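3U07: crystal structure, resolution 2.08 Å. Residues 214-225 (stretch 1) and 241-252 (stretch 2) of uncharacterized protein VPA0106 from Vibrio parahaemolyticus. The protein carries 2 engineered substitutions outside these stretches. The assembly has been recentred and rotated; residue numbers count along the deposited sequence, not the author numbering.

Stretch 1 214-225: TWLERVNFVLCD
Stretch 2 241-252: SIGVEPCKTDFT

Stretch 1 is a helix from W215 to C224, and stretch 2 is an irregular segment lying along one side of it. V244 CA sits 6.0 Å from L216 CA and P246 CA 4.5 Å from C224 CA, so the segment first runs in the helix's direction; a type II turn from E245 to K248 then brings T249 back beside E217, T249 CA to E217 CA 6.3 Å.

T214 caps the helix: its OG1 (chi1 p) accepts from E217 N at 3.3 Å, while T214 N donates to E217 OE1 at 3.1 Å.

N220 is the polar centre. With chi1 m and chi2 -6°, its amide suits a loop whose backbone has no sheet or helix partners here. OD1 accepts from E245 N at 2.8 Å; ND2 donates to G243 O at 2.9 Å and K248 O at 3.0 Å, using both amide hydrogens and tying G243, before the turn, to K248, which closes it. The backbone N220 O serves twice, accepting from C224 N within the helix and from C247 N across the contact, both at 3.1 Å. N220 ND2 also lies at the edge of the F251 ring, 3.5 Å from CZ.

Apolar side chains pack beside this network. V244 (t) places CG2 3.6 Å from L216 CD2 and 3.7 Å from W215 CH2, and CG1 4.0 Å from L223 CD2. L216 (m, t) also meets F251 (m), CB to CE1 3.9 Å. P246, whose phi of -55° fits the turn's second position, packs its CB 4.0 Å from L223 CB.

Glycine suits position 243: at phi 108°, psi 4°, a CB would jam against the preceding carbonyl. C247 takes the turn's third position at phi 82°, psi -2°. Its SG (chi1 m) bonds C224 SG (chi1 t) at 2.0 Å, chi3 91°, a covalent lock near the helix end.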

# COMPACT_ATOMS: atom_id res chain seq x y z
N THR A 214 -2.05 -14.26 -22.14
CA THR A 214 -0.68 -14.53 -21.69
C THR A 214 -0.19 -13.28 -20.94
O THR A 214 -0.80 -12.21 -21.05
CB THR A 214 0.30 -14.76 -22.86
OG1 THR A 214 0.43 -13.55 -23.60
CG2 THR A 214 -0.21 -15.88 -23.77
N TRP A 215 0.89 -13.40 -20.17
CA TRP A 215 1.35 -12.22 -19.46
C TRP A 215 1.88 -11.17 -20.44
O TRP A 215 1.85 -9.98 -20.15
CB TRP A 215 2.42 -12.56 -18.42
CG TRP A 215 3.72 -13.05 -18.96
CD1 TRP A 215 4.09 -14.35 -19.17
CD2 TRP A 215 4.87 -12.25 -19.29
NE1 TRP A 215 5.40 -14.41 -19.59
CE2 TRP A 215 5.90 -13.13 -19.67
CE3 TRP A 215 5.12 -10.87 -19.29
CZ2 TRP A 215 7.16 -12.69 -20.05
CZ3 TRP A 215 6.38 -10.43 -19.67
CH2 TRP A 215 7.39 -11.33 -20.04
N LEU A 216 2.35 -11.62 -21.60
CA LEU A 216 2.85 -10.68 -22.61
C LEU A 216 1.73 -9.75 -23.07
O LEU A 216 1.92 -8.54 -23.12
CB LEU A 216 3.42 -11.42 -23.82
CG LEU A 216 4.80 -12.06 -23.67
CD1 LEU A 216 5.12 -12.86 -24.93
CD2 LEU A 216 5.86 -10.98 -23.43
N GLU A 217 0.56 -10.30 -23.40
CA GLU A 217 -0.51 -9.43 -23.86
C GLU A 217 -1.05 -8.50 -22.78
O GLU A 217 -1.38 -7.35 -23.06
CB GLU A 217 -1.65 -10.23 -24.52
CG GLU A 217 -2.24 -11.38 -23.75
CD GLU A 217 -3.26 -12.15 -24.59
OE1 GLU A 217 -2.98 -13.32 -24.95
OE2 GLU A 217 -4.33 -11.58 -24.90
N ARG A 218 -1.10 -8.98 -21.54
CA ARG A 218 -1.58 -8.14 -20.45
C ARG A 218 -0.59 -7.00 -20.19
O ARG A 218 -0.99 -5.83 -20.12
CB ARG A 218 -1.78 -8.96 -19.17
CG ARG A 218 -2.94 -9.96 -19.23
CD ARG A 218 -3.21 -10.61 -17.88
NE ARG A 218 -2.05 -11.34 -17.37
CZ ARG A 218 -1.82 -12.64 -17.55
NH1 ARG A 218 -2.69 -13.38 -18.24
NH2 ARG A 218 -0.72 -13.19 -17.07
N VAL A 219 0.69 -7.33 -20.06
CA VAL A 219 1.70 -6.31 -19.82
C VAL A 219 1.78 -5.31 -20.98
O VAL A 219 1.84 -4.10 -20.75
CB VAL A 219 3.09 -6.94 -19.59
CG1 VAL A 219 4.18 -5.85 -19.56
CG2 VAL A 219 3.10 -7.71 -18.26
N ASN A 220 1.80 -5.79 -22.22
CA ASN A 220 1.86 -4.89 -23.38
C ASN A 220 0.62 -4.00 -23.44
O ASN A 220 0.70 -2.85 -23.86
CB ASN A 220 2.00 -5.69 -24.68
CG ASN A 220 3.34 -6.38 -24.81
OD1 ASN A 220 4.23 -6.18 -23.98
ND2 ASN A 220 3.50 -7.18 -25.85
N PHE A 221 -0.51 -4.54 -23.01
CA PHE A 221 -1.76 -3.78 -22.98
C PHE A 221 -1.64 -2.60 -22.00
O PHE A 221 -1.98 -1.46 -22.33
CB PHE A 221 -2.92 -4.68 -22.55
CG PHE A 221 -4.20 -3.94 -22.31
CD1 PHE A 221 -5.01 -3.55 -23.37
CD2 PHE A 221 -4.60 -3.62 -21.01
CE1 PHE A 221 -6.20 -2.85 -23.15
CE2 PHE A 221 -5.78 -2.92 -20.77
CZ PHE A 221 -6.58 -2.54 -21.84
N VAL A 222 -1.18 -2.89 -20.79
CA VAL A 222 -1.02 -1.85 -19.78
C VAL A 222 0.04 -0.83 -20.20
O VAL A 222 -0.14 0.37 -20.02
CB VAL A 222 -0.62 -2.45 -18.42
CG1 VAL A 222 -0.27 -1.33 -17.44
CG2 VAL A 222 -1.77 -3.29 -17.87
N LEU A 223 1.13 -1.33 -20.76
CA LEU A 223 2.24 -0.49 -21.22
C LEU A 223 1.74 0.53 -22.24
O LEU A 223 2.21 1.66 -22.29
CB LEU A 223 3.31 -1.37 -21.86
CG LEU A 223 4.73 -1.56 -21.29
CD1 LEU A 223 4.85 -1.10 -19.86
CD2 LEU A 223 5.08 -3.02 -21.42
N CYS A 224 0.78 0.11 -23.06
CA CYS A 224 0.23 0.96 -24.10
C CYS A 224 -0.59 2.11 -23.53
O CYS A 224 -0.56 3.22 -24.06
CB CYS A 224 -0.66 0.12 -25.03
SG CYS A 224 -1.05 0.90 -26.63
N ASP A 225 -1.31 1.84 -22.45
CA ASP A 225 -2.20 2.82 -21.82
C ASP A 225 -1.48 3.86 -20.97
O ASP A 225 -1.73 3.99 -19.77
CB ASP A 225 -3.24 2.06 -20.98
CG ASP A 225 -4.29 2.98 -20.38
OD1 ASP A 225 -4.60 4.02 -21.00
OD2 ASP A 225 -4.83 2.65 -19.30
N SER A 241 13.20 -8.49 -27.56
CA SER A 241 13.19 -9.73 -28.33
C SER A 241 12.23 -10.75 -27.73
O SER A 241 11.77 -11.66 -28.41
CB SER A 241 14.60 -10.33 -28.41
OG SER A 241 15.07 -10.71 -27.12
N ILE A 242 11.94 -10.59 -26.44
CA ILE A 242 11.04 -11.51 -25.76
C ILE A 242 9.59 -11.21 -26.14
O ILE A 242 8.72 -12.07 -25.99
CB ILE A 242 11.20 -11.40 -24.22
CG1 ILE A 242 12.65 -11.72 -23.83
CG2 ILE A 242 10.24 -12.35 -23.51
CD1 ILE A 242 13.10 -13.12 -24.22
N GLY A 243 9.33 -10.01 -26.64
CA GLY A 243 7.97 -9.66 -27.03
C GLY A 243 7.29 -8.66 -26.11
O GLY A 243 6.11 -8.35 -26.27
N VAL A 244 8.03 -8.15 -25.12
CA VAL A 244 7.49 -7.16 -24.19
C VAL A 244 7.67 -5.82 -24.88
O VAL A 244 8.79 -5.36 -25.08
CB VAL A 244 8.26 -7.14 -22.86
CG1 VAL A 244 7.58 -6.17 -21.88
CG2 VAL A 244 8.31 -8.54 -22.28
N GLU A 245 6.56 -5.19 -25.23
CA GLU A 245 6.60 -3.93 -25.96
C GLU A 245 5.22 -3.28 -25.91
O GLU A 245 4.22 -3.96 -26.14
CB GLU A 245 7.00 -4.23 -27.40
CG GLU A 245 7.08 -3.04 -28.33
CD GLU A 245 7.45 -3.48 -29.74
OE1 GLU A 245 8.43 -4.24 -29.87
OE2 GLU A 245 6.77 -3.07 -30.69
N PRO A 246 5.14 -1.96 -25.65
CA PRO A 246 3.86 -1.23 -25.57
C PRO A 246 2.94 -1.31 -26.77
O PRO A 246 3.25 -0.76 -27.81
CB PRO A 246 4.29 0.22 -25.36
CG PRO A 246 5.65 0.12 -24.81
CD PRO A 246 6.27 -1.03 -25.56
N CYS A 247 1.76 -1.90 -26.58
CA CYS A 247 0.74 -2.04 -27.63
C CYS A 247 0.98 -3.25 -28.55
O CYS A 247 0.18 -3.49 -29.45
CB CYS A 247 0.65 -0.79 -28.51
SG CYS A 247 0.72 0.79 -27.63
N LYS A 248 2.06 -4.00 -28.35
CA LYS A 248 2.35 -5.15 -29.21
C LYS A 248 1.38 -6.32 -28.95
O LYS A 248 1.21 -6.77 -27.81
CB LYS A 248 3.79 -5.63 -29.01
CG LYS A 248 4.17 -6.86 -29.84
CD LYS A 248 5.59 -7.32 -29.53
CE LYS A 248 6.01 -8.53 -30.36
NZ LYS A 248 6.09 -8.24 -31.83
N THR A 249 0.75 -6.80 -30.02
CA THR A 249 -0.20 -7.91 -29.93
C THR A 249 0.17 -9.07 -30.85
O THR A 249 -0.43 -10.13 -30.78
CB THR A 249 -1.63 -7.47 -30.32
OG1 THR A 249 -1.60 -6.96 -31.66
CG2 THR A 249 -2.15 -6.38 -29.38
N ASP A 250 1.17 -8.87 -31.71
CA ASP A 250 1.60 -9.92 -32.64
C ASP A 250 2.88 -10.59 -32.13
O ASP A 250 3.88 -9.93 -31.89
CB ASP A 250 1.85 -9.32 -34.03
CG ASP A 250 2.88 -8.19 -34.01
OD1 ASP A 250 3.88 -8.28 -34.76
OD2 ASP A 250 2.69 -7.21 -33.26
N PHE A 251 2.84 -11.92 -31.98
CA PHE A 251 3.99 -12.65 -31.47
C PHE A 251 4.40 -13.84 -32.32
O PHE A 251 3.58 -14.44 -33.02
CB PHE A 251 3.70 -13.16 -30.06
CG PHE A 251 3.22 -12.10 -29.11
CD1 PHE A 251 4.13 -11.30 -28.43
CD2 PHE A 251 1.87 -11.88 -28.91
CE1 PHE A 251 3.69 -10.30 -27.56
CE2 PHE A 251 1.42 -10.89 -28.05
CZ PHE A 251 2.33 -10.10 -27.38
N THR A 252 5.69 -14.20 -32.25
CA THR A 252 6.21 -15.35 -32.97
C THR A 252 6.11 -16.55 -32.03
O THR A 252 5.99 -16.38 -30.81
CB THR A 252 7.70 -15.19 -33.32
OG1 THR A 252 8.48 -15.18 -32.11
CG2 THR A 252 7.94 -13.90 -34.10